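Long-range contacts in uncharacterized protein (Bacteroides fragilis, PDB 3EUR), which is of unknown function but has a thioredoxin-like fold, so that a role in thiol-disulfide chemistry is possible though unproven: residues F29-N40 / K67-D76; E48-S56 / N87-N95. All coordinates share one frame; numbering follows the deposited sequence.

Contact 1: F29-N40 / K67-D76; sequences FPAEYTLLFINN and KLKVLSIYPD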
loop_
_atom_site.group_PDB
_atom_site.type_symbol
_atom_site.label_atom_id
_atom_site.label_comp_id
_atom_site.label_asym_id
_atom_site.label_seq_id
_atom_site.Cartn_x
_atom_site.Cartn_y
_atom_site.Cartn_z
ATOM N N PHE A 29 -6.527 -8.530 -6.010
ATOM C CA PHE A 29 -5.321 -8.849 -5.232
ATOM C C PHE A 29 -5.667 -9.756 -4.087
ATOM O O PHE A 29 -6.375 -9.334 -3.176
ATOM C CB PHE A 29 -4.744 -7.532 -4.725
ATOM C CG PHE A 29 -3.426 -7.649 -4.011
ATOM C CD1 PHE A 29 -2.267 -7.834 -4.749
ATOM C CD2 PHE A 29 -3.309 -7.521 -2.640
ATOM C CE1 PHE A 29 -1.027 -7.901 -4.114
ATOM C CE2 PHE A 29 -2.092 -7.577 -2.013
ATOM C CZ PHE A 29 -0.938 -7.754 -2.753
ATOM N N PRO A 30 -5.180 -11.011 -4.070
ATOM C CA PRO A 30 -5.641 -11.932 -3.023
ATOM C C PRO A 30 -4.832 -11.864 -1.745
ATOM O O PRO A 30 -3.622 -12.044 -1.797
ATOM C CB PRO A 30 -5.482 -13.311 -3.707
ATOM C CG PRO A 30 -4.267 -13.127 -4.583
ATOM C CD PRO A 30 -4.376 -11.695 -5.106
ATOM N N ALA A 31 -5.498 -11.660 -0.633
ATOM C CA ALA A 31 -4.815 -11.660 0.664
ATOM C C ALA A 31 -5.847 -11.675 1.768
ATOM O O ALA A 31 -6.845 -10.942 1.678
ATOM C CB ALA A 31 -3.888 -10.472 0.835
ATOM N N GLU A 32 -5.604 -12.417 2.848
ATOM C CA GLU A 32 -6.479 -12.307 4.019
ATOM C C GLU A 32 -6.473 -10.859 4.545
ATOM O O GLU A 32 -7.515 -10.349 4.949
ATOM C CB GLU A 32 -6.071 -13.293 5.092
ATOM C CG GLU A 32 -7.022 -13.292 6.285
ATOM C CD GLU A 32 -6.604 -14.215 7.407
ATOM O OE1 GLU A 32 -5.407 -14.366 7.606
ATOM O OE2 GLU A 32 -7.511 -14.787 8.068
ATOM N N TYR A 33 -5.302 -10.244 4.539
ATOM C CA TYR A 33 -5.140 -8.825 4.864
ATOM C C TYR A 33 -4.309 -8.194 3.781
ATOM O O TYR A 33 -3.198 -8.686 3.486
ATOM C CB TYR A 33 -4.388 -8.627 6.206
ATOM C CG TYR A 33 -5.088 -9.198 7.381
ATOM C CD1 TYR A 33 -5.969 -8.436 8.128
ATOM C CD2 TYR A 33 -4.869 -10.498 7.781
ATOM C CE1 TYR A 33 -6.592 -8.960 9.242
ATOM C CE2 TYR A 33 -5.491 -11.026 8.877
ATOM C CZ TYR A 33 -6.355 -10.271 9.629
ATOM O OH TYR A 33 -6.975 -10.788 10.730
ATOM N N THR A 34 -4.758 -7.059 3.232
ATOM C CA THR A 34 -3.937 -6.262 2.363
ATOM C C THR A 34 -3.486 -5.012 3.124
ATOM O O THR A 34 -4.330 -4.300 3.684
ATOM C CB THR A 34 -4.677 -5.838 1.068
ATOM O OG1 THR A 34 -4.998 -6.977 0.298
ATOM C CG2 THR A 34 -3.876 -4.882 0.246
ATOM N N LEU A 35 -2.189 -4.758 3.151
ATOM C CA LEU A 35 -1.663 -3.517 3.666
ATOM C C LEU A 35 -1.324 -2.629 2.474
ATOM O O LEU A 35 -0.360 -2.886 1.767
ATOM C CB LEU A 35 -0.438 -3.762 4.551
ATOM C CG LEU A 35 0.104 -2.530 5.288
ATOM C CD1 LEU A 35 -0.966 -1.867 6.158
ATOM C CD2 LEU A 35 1.308 -2.982 6.159
ATOM N N LEU A 36 -2.221 -1.684 2.203
ATOM C CA LEU A 36 -2.067 -0.775 1.110
ATOM C C LEU A 36 -1.185 0.397 1.556
ATOM O O LEU A 36 -1.497 1.064 2.528
ATOM C CB LEU A 36 -3.457 -0.262 0.669
ATOM C CG LEU A 36 -3.485 0.784 -0.444
ATOM C CD1 LEU A 36 -2.943 0.193 -1.739
ATOM C CD2 LEU A 36 -4.884 1.282 -0.664
ATOM N N PHE A 37 -0.077 0.561 0.858
ATOM C CA PHE A 37 0.967 1.497 1.199
ATOM C C PHE A 37 1.116 2.515 0.078
ATOM O O PHE A 37 1.746 2.230 -0.925
ATOM C CB PHE A 37 2.234 0.693 1.497
ATOM C CG PHE A 37 3.511 1.490 1.676
ATOM C CD1 PHE A 37 3.549 2.816 2.116
ATOM C CD2 PHE A 37 4.729 0.852 1.476
ATOM C CE1 PHE A 37 4.751 3.468 2.267
ATOM C CE2 PHE A 37 5.925 1.514 1.630
ATOM C CZ PHE A 37 5.936 2.818 2.044
ATOM N N ILE A 38 0.512 3.690 0.240
ATOM C CA ILE A 38 0.561 4.755 -0.779
ATOM C C ILE A 38 1.803 5.555 -0.529
ATOM O O ILE A 38 1.991 6.065 0.564
ATOM C CB ILE A 38 -0.689 5.629 -0.754
ATOM C CG1 ILE A 38 -1.969 4.796 -0.728
ATOM C CG2 ILE A 38 -0.642 6.602 -1.910
ATOM C CD1 ILE A 38 -3.272 5.596 -0.570
ATOM N N ASN A 39 2.689 5.656 -1.510
ATOM C CA ASN A 39 4.056 6.166 -1.251
ATOM C C ASN A 39 4.473 7.045 -2.408
ATOM O O ASN A 39 3.971 6.909 -3.530
ATOM C CB ASN A 39 4.997 4.986 -1.103
ATOM C CG ASN A 39 5.111 4.185 -2.343
ATOM O OD1 ASN A 39 4.392 3.181 -2.559
ATOM N ND2 ASN A 39 5.930 4.622 -3.212
ATOM N N ASN A 40 5.394 7.944 -2.137
ATOM C CA ASN A 40 6.103 8.628 -3.216
ATOM C C ASN A 40 7.460 8.543 -2.676
ATOM O O ASN A 40 7.773 9.215 -1.690
ATOM C CB ASN A 40 5.655 10.099 -3.436
ATOM C CG ASN A 40 6.410 10.730 -4.561
ATOM O OD1 ASN A 40 7.601 10.459 -4.727
ATOM N ND2 ASN A 40 5.732 11.550 -5.365
ATOM N N LYS A 67 -0.575 -14.470 5.528
ATOM C CA LYS A 67 -1.889 -13.889 5.882
ATOM C C LYS A 67 -1.934 -12.456 5.310
ATOM O O LYS A 67 -3.014 -11.973 4.918
ATOM C CB LYS A 67 -2.046 -13.834 7.362
ATOM C CG LYS A 67 -2.171 -15.176 7.998
ATOM C CD LYS A 67 -2.114 -15.110 9.507
ATOM C CE LYS A 67 -3.229 -14.430 10.197
ATOM N NZ LYS A 67 -4.526 -15.131 10.051
ATOM N N LEU A 68 -0.842 -11.700 5.359
ATOM C CA LEU A 68 -0.796 -10.295 4.972
ATOM C C LEU A 68 0.123 -10.109 3.813
ATOM O O LEU A 68 1.223 -10.650 3.789
ATOM C CB LEU A 68 -0.321 -9.440 6.169
ATOM C CG LEU A 68 -0.317 -7.907 5.978
ATOM C CD1 LEU A 68 -0.712 -7.241 7.323
ATOM C CD2 LEU A 68 0.926 -7.399 5.422
ATOM N N LYS A 69 -0.314 -9.309 2.842
ATOM C CA LYS A 69 0.489 -8.907 1.725
ATOM C C LYS A 69 0.486 -7.377 1.645
ATOM O O LYS A 69 -0.542 -6.747 1.817
ATOM C CB LYS A 69 0.033 -9.518 0.399
ATOM C CG LYS A 69 0.212 -11.051 0.394
ATOM C CD LYS A 69 -0.156 -11.699 -0.869
ATOM C CE LYS A 69 0.865 -11.388 -1.995
ATOM N NZ LYS A 69 2.248 -11.918 -1.805
ATOM N N VAL A 70 1.635 -6.832 1.361
ATOM C CA VAL A 70 1.841 -5.406 1.167
ATOM C C VAL A 70 1.656 -5.094 -0.328
ATOM O O VAL A 70 2.309 -5.715 -1.194
ATOM C CB VAL A 70 3.222 -4.954 1.630
ATOM C CG1 VAL A 70 3.440 -3.461 1.340
ATOM C CG2 VAL A 70 3.441 -5.235 3.130
ATOM N N LEU A 71 0.777 -4.130 -0.621
ATOM C CA LEU A 71 0.580 -3.578 -1.957
ATOM C C LEU A 71 0.992 -2.127 -1.879
ATOM O O LEU A 71 0.312 -1.306 -1.271
ATOM C CB LEU A 71 -0.885 -3.733 -2.370
ATOM C CG LEU A 71 -1.206 -3.205 -3.772
ATOM C CD1 LEU A 71 -0.390 -3.870 -4.836
ATOM C CD2 LEU A 71 -2.696 -3.380 -4.014
ATOM N N SER A 72 2.159 -1.822 -2.435
ATOM C CA SER A 72 2.638 -0.462 -2.518
ATOM C C SER A 72 2.162 0.181 -3.804
ATOM O O SER A 72 2.248 -0.424 -4.894
ATOM C CB SER A 72 4.143 -0.413 -2.471
ATOM O OG SER A 72 4.697 0.745 -3.100
ATOM N N ILE A 73 1.664 1.400 -3.723
ATOM C CA ILE A 73 1.145 2.108 -4.887
ATOM C C ILE A 73 1.688 3.516 -4.941
ATOM O O ILE A 73 1.542 4.292 -3.977
ATOM C CB ILE A 73 -0.401 2.105 -4.933
ATOM C CG1 ILE A 73 -0.938 2.769 -6.205
ATOM C CG2 ILE A 73 -1.085 2.743 -3.760
ATOM C CD1 ILE A 73 -0.528 2.054 -7.528
ATOM N N TYR A 74 2.278 3.846 -6.077
ATOM C CA TYR A 74 2.762 5.175 -6.374
ATOM C C TYR A 74 1.763 5.900 -7.231
ATOM O O TYR A 74 1.467 5.458 -8.348
ATOM C CB TYR A 74 4.086 5.045 -7.114
ATOM C CG TYR A 74 4.659 6.362 -7.590
ATOM C CD1 TYR A 74 5.084 7.307 -6.718
ATOM C CD2 TYR A 74 4.876 6.609 -8.910
ATOM C CE1 TYR A 74 5.611 8.504 -7.159
ATOM C CE2 TYR A 74 5.390 7.832 -9.358
ATOM C CZ TYR A 74 5.778 8.751 -8.476
ATOM O OH TYR A 74 6.307 9.952 -8.906
ATOM N N PRO A 75 1.204 7.042 -6.744
ATOM C CA PRO A 75 0.090 7.681 -7.467
ATOM C C PRO A 75 0.486 8.896 -8.294
ATOM O O PRO A 75 -0.377 9.554 -8.859
ATOM C CB PRO A 75 -0.801 8.137 -6.337
ATOM C CG PRO A 75 0.180 8.550 -5.282
ATOM C CD PRO A 75 1.264 7.529 -5.339
ATOM N N ASP A 76 1.745 9.236 -8.289
ATOM C CA ASP A 76 2.239 10.480 -8.934
ATOM C C ASP A 76 2.942 10.218 -10.277
ATOM O O ASP A 76 2.856 9.130 -10.826
ATOM C CB ASP A 76 3.140 11.236 -7.976
ATOM C CG ASP A 76 2.407 11.739 -6.737
ATOM O OD1 ASP A 76 1.222 12.086 -6.861
ATOM O OD2 ASP A 76 3.031 11.715 -5.648
HETATM O O HOH W 1 -6.092 -13.261 11.658
#

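Contact 2: E48-S56 / N87-N95; sequences EMIEGLKAS and NDFAKEWTN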
loop_
_atom_site.group_PDB
_atom_site.type_symbol
_atom_site.label_atom_id
_atom_site.label_comp_id
_atom_site.label_asym_id
_atom_site.label_seq_id
_atom_site.Cartn_x
_atom_site.Cartn_y
_atom_site.Cartn_z
ATOM N N GLU A 48 11.651 5.956 5.825
ATOM C CA GLU A 48 11.559 5.403 7.158
ATOM C C GLU A 48 10.379 4.450 7.285
ATOM O O GLU A 48 10.466 3.480 8.050
ATOM C CB GLU A 48 11.495 6.512 8.195
ATOM C CG GLU A 48 12.798 7.334 8.290
ATOM C CD GLU A 48 14.080 6.496 8.485
ATOM O OE1 GLU A 48 14.170 5.752 9.512
ATOM O OE2 GLU A 48 14.996 6.600 7.608
HETATM N N MSE A 49 9.292 4.705 6.568
HETATM C CA MSE A 49 8.167 3.756 6.612
HETATM C C MSE A 49 8.546 2.429 5.956
HETATM O O MSE A 49 8.211 1.376 6.482
HETATM C CB MSE A 49 6.914 4.334 5.949
HETATM C CG MSE A 49 5.656 3.434 6.133
HETATM SE SE MSE A 49 3.991 4.273 5.633
HETATM C CE MSE A 49 3.768 5.384 7.174
ATOM N N ILE A 50 9.293 2.460 4.849
ATOM C CA ILE A 50 9.796 1.231 4.252
ATOM C C ILE A 50 10.638 0.469 5.271
ATOM O O ILE A 50 10.448 -0.718 5.478
ATOM C CB ILE A 50 10.630 1.488 2.978
ATOM C CG1 ILE A 50 9.738 1.995 1.829
ATOM C CG2 ILE A 50 11.290 0.213 2.546
ATOM C CD1 ILE A 50 10.515 2.434 0.566
ATOM N N GLU A 51 11.558 1.174 5.917
ATOM C CA GLU A 51 12.416 0.533 6.866
ATOM C C GLU A 51 11.627 -0.034 8.035
ATOM O O GLU A 51 11.884 -1.148 8.527
ATOM C CB GLU A 51 13.435 1.562 7.375
ATOM C CG GLU A 51 14.634 1.679 6.464
ATOM C CD GLU A 51 15.522 0.465 6.656
ATOM O OE1 GLU A 51 16.077 0.335 7.753
ATOM O OE2 GLU A 51 15.599 -0.400 5.754
ATOM N N GLY A 52 10.633 0.716 8.486
ATOM C CA GLY A 52 9.779 0.281 9.561
ATOM C C GLY A 52 8.990 -0.960 9.248
ATOM O O GLY A 52 8.836 -1.859 10.102
ATOM N N LEU A 53 8.444 -1.007 8.031
ATOM C CA LEU A 53 7.691 -2.189 7.604
ATOM C C LEU A 53 8.590 -3.413 7.520
ATOM O O LEU A 53 8.205 -4.503 7.957
ATOM C CB LEU A 53 7.064 -1.915 6.224
ATOM C CG LEU A 53 5.843 -1.002 6.193
ATOM C CD1 LEU A 53 5.634 -0.485 4.764
ATOM C CD2 LEU A 53 4.602 -1.719 6.736
ATOM N N LYS A 54 9.810 -3.221 7.021
ATOM C CA LYS A 54 10.774 -4.343 6.945
ATOM C C LYS A 54 11.152 -4.849 8.348
ATOM O O LYS A 54 11.373 -6.046 8.547
ATOM C CB LYS A 54 12.034 -3.910 6.211
ATOM C CG LYS A 54 11.855 -3.684 4.781
ATOM C CD LYS A 54 13.186 -3.138 4.149
ATOM C CE LYS A 54 13.139 -3.036 2.670
ATOM N NZ LYS A 54 14.404 -2.535 2.135
ATOM N N ALA A 55 11.240 -3.947 9.323
ATOM C CA ALA A 55 11.766 -4.282 10.662
ATOM C C ALA A 55 10.696 -4.841 11.580
ATOM O O ALA A 55 10.999 -5.555 12.533
ATOM C CB ALA A 55 12.367 -3.052 11.355
ATOM N N SER A 56 9.429 -4.558 11.321
ATOM C CA SER A 56 8.357 -4.811 12.287
ATOM C C SER A 56 8.195 -6.304 12.597
ATOM O O SER A 56 7.840 -7.087 11.713
ATOM C CB SER A 56 7.030 -4.341 11.713
ATOM O OG SER A 56 5.959 -4.764 12.502
ATOM N N ASN A 87 13.799 -0.780 -6.020
ATOM C CA ASN A 87 14.443 -1.788 -5.221
ATOM C C ASN A 87 14.578 -1.458 -3.750
ATOM O O ASN A 87 14.997 -2.329 -2.992
ATOM C CB ASN A 87 15.800 -2.203 -5.814
ATOM C CG ASN A 87 15.628 -2.858 -7.150
ATOM O OD1 ASN A 87 15.929 -2.251 -8.151
ATOM N ND2 ASN A 87 15.121 -4.090 -7.168
ATOM N N ASP A 88 14.113 -0.286 -3.334
ATOM C CA ASP A 88 14.049 0.064 -1.923
ATOM C C ASP A 88 12.997 -0.775 -1.202
ATOM O O ASP A 88 13.091 -1.005 0.011
ATOM C CB ASP A 88 13.662 1.538 -1.729
ATOM C CG ASP A 88 14.695 2.499 -2.242
ATOM O OD1 ASP A 88 15.779 2.038 -2.655
ATOM O OD2 ASP A 88 14.398 3.711 -2.218
ATOM N N PHE A 89 11.972 -1.182 -1.930
ATOM C CA PHE A 89 10.882 -1.963 -1.393
ATOM C C PHE A 89 11.323 -3.402 -1.215
ATOM O O PHE A 89 12.182 -3.881 -1.939
ATOM C CB PHE A 89 9.683 -1.917 -2.362
ATOM C CG PHE A 89 9.081 -0.539 -2.523
ATOM C CD1 PHE A 89 8.230 -0.019 -1.570
ATOM C CD2 PHE A 89 9.462 0.267 -3.549
ATOM C CE1 PHE A 89 7.692 1.276 -1.691
ATOM C CE2 PHE A 89 8.957 1.565 -3.657
ATOM C CZ PHE A 89 8.068 2.052 -2.705
ATOM N N ALA A 90 10.777 -4.101 -0.244
ATOM C CA ALA A 90 11.020 -5.521 -0.169
ATOM C C ALA A 90 10.539 -6.227 -1.421
ATOM O O ALA A 90 9.451 -5.940 -1.921
ATOM C CB ALA A 90 10.352 -6.113 1.083
ATOM N N LYS A 91 11.322 -7.200 -1.912
ATOM C CA LYS A 91 10.944 -7.918 -3.134
ATOM C C LYS A 91 9.623 -8.673 -3.008
ATOM O O LYS A 91 8.879 -8.834 -3.975
ATOM C CB LYS A 91 12.070 -8.901 -3.579
ATOM C CG LYS A 91 12.241 -10.097 -2.654
ATOM C CD LYS A 91 13.382 -11.057 -3.091
ATOM C CE LYS A 91 14.278 -11.429 -1.907
ATOM N NZ LYS A 91 15.595 -11.900 -2.357
ATOM N N GLU A 92 9.333 -9.114 -1.789
ATOM C CA GLU A 92 8.111 -9.854 -1.506
ATOM C C GLU A 92 6.859 -9.000 -1.683
ATOM O O GLU A 92 5.788 -9.524 -1.989
ATOM C CB GLU A 92 8.155 -10.433 -0.089
ATOM C CG GLU A 92 9.237 -11.479 0.121
ATOM C CD GLU A 92 10.633 -10.888 0.093
ATOM O OE1 GLU A 92 10.770 -9.672 0.340
ATOM O OE2 GLU A 92 11.593 -11.641 -0.175
ATOM N N TRP A 93 6.986 -7.690 -1.490
ATOM C CA TRP A 93 5.835 -6.819 -1.604
ATOM C C TRP A 93 5.442 -6.704 -3.084
ATOM O O TRP A 93 6.269 -6.997 -3.971
ATOM C CB TRP A 93 6.151 -5.429 -1.050
ATOM C CG TRP A 93 6.621 -5.412 0.377
ATOM C CD1 TRP A 93 6.563 -6.421 1.304
ATOM C CD2 TRP A 93 7.212 -4.295 1.029
ATOM N NE1 TRP A 93 7.101 -5.984 2.477
ATOM C CE2 TRP A 93 7.504 -4.694 2.352
ATOM C CE3 TRP A 93 7.547 -2.998 0.623
ATOM C CZ2 TRP A 93 8.159 -3.855 3.257
ATOM C CZ3 TRP A 93 8.160 -2.179 1.531
ATOM C CH2 TRP A 93 8.462 -2.622 2.829
ATOM N N THR A 94 4.207 -6.281 -3.324
ATOM C CA THR A 94 3.728 -6.017 -4.676
ATOM C C THR A 94 3.815 -4.510 -4.873
ATOM O O THR A 94 3.125 -3.767 -4.190
ATOM C CB THR A 94 2.336 -6.557 -4.846
ATOM O OG1 THR A 94 2.326 -7.977 -4.573
ATOM C CG2 THR A 94 1.839 -6.285 -6.293
ATOM N N ASN A 95 4.705 -4.067 -5.757
ATOM C CA ASN A 95 5.086 -2.685 -5.857
ATOM C C ASN A 95 4.666 -2.140 -7.224
ATOM O O ASN A 95 5.241 -2.519 -8.214
ATOM C CB ASN A 95 6.608 -2.615 -5.612
ATOM C CG ASN A 95 7.029 -3.258 -4.239
ATOM O OD1 ASN A 95 6.495 -2.836 -3.193
ATOM N ND2 ASN A 95 8.024 -4.243 -4.232
HETATM O O HOH W 2 8.191 -6.505 5.524
HETATM O O HOH W 3 15.368 -3.307 -0.473
#

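Contact 1: F29-N40 / K67-D76
Strands 33-38 and 68-74 pair Y33 with L68 through to I38 with I73, two parallel neighbours in the middle of the thioredoxin-like sheet. Seven backbone hydrogen bonds join them, from Y33 N to K67 O at one end to N39 N to I73 O at the other. Helix 44-55 covers the face bearing L35 and F37. On the other face, L36 CD1 lies 3.7 Å from I73 CG2, a methyl that also touches I38 CG1. F29, from the loop leading into strand 33-38, turns its CG anti to the backbone N (chi1 -174°) and takes L71 CB over one ring face in a CH-pi contact.

At the exposed end K67 curls round a single oxygen. Its CB and its CG are each 3.4 Å from E32 OE1, and CD swings wider. Bends at chi3 and chi4 then bring CE back to 3.4 Å from E32 OE1 and place NZ 2.7 Å from E32 OE1, a salt bridge on the syn side of the carboxylate, 21° out of its plane. NZ also donates to a water bound by Y33 OH. At the far end, N40 ND2 donates to the anti lone pair of D76 OD2 over 2.7 Å, while D76 OD1 pairs with K104.

Contact 2: E48-S56 / N87-N95
I50 packs against both F89 and W93, one branch to each, forming the close-packed part of this helix-to-loop contact. Its CD1 stands over one face of the F89 ring, 4.1 Å from the centroid and offset toward the rim, a CH-pi contact in which the two side chains cross at about a right angle. The other branch, CG2, lies 3.3 Å from D88 O and touches W93 CH2, so the two branches of the isoleucine have different partners. One turn on, L53 CB reaches the six-membered ring of the indole, 3.7 Å from W93 CZ2, and I50 O approaches the same ring at its edge. One face of the indole is occupied by A90 CB from within its own loop, where A90 to W93 form a type I turn.

Toward solvent the packing gives way to a polar tether. K54, with its chain extended beyond CG, crosses the indole at roughly a right angle and brings NZ to within 2.9 Å of D88 O. This hydrogen bond comes in tilted 32° from the carbonyl plane. A water accepts from the same ammonium group and donates to N87 O. A second water bridges L53 O and W93 NE1, joining helix and indole by longer bonds of 3.2 Å from the water to L53 O and 3.3 Å from the water to W93 NE1.

The loop thus lies against the flank of helix 44-55 as it runs from helix 79-85 into strand 94-97; inward, I50 and L53 pack on F37 of strand 33-38, and W93 rests on V70 of strand 68-74.

The centres of the two contacts are about 11 Å apart, and their segments alternate along the chain: 29-40, 48-56, 67-76, 87-95. Strand 33-38 leads through helices 44-55 and 57-64 to strand 68-74, a beta-alpha-beta crossover; contact 1 is the pairing of the two strands of that crossover, and contact 2 joins its first helix to the loop before strand 94-97. T94 probably bonds through its backbone to V70 and S72, adding strand 94-97 to the same sheet, while F89 packs on N39 and S72. C46, in helix 44-55, ends a Cys-X-X-Cys sequence and touches N39; this suits a thioredoxin-like redox centre, although no activity is established.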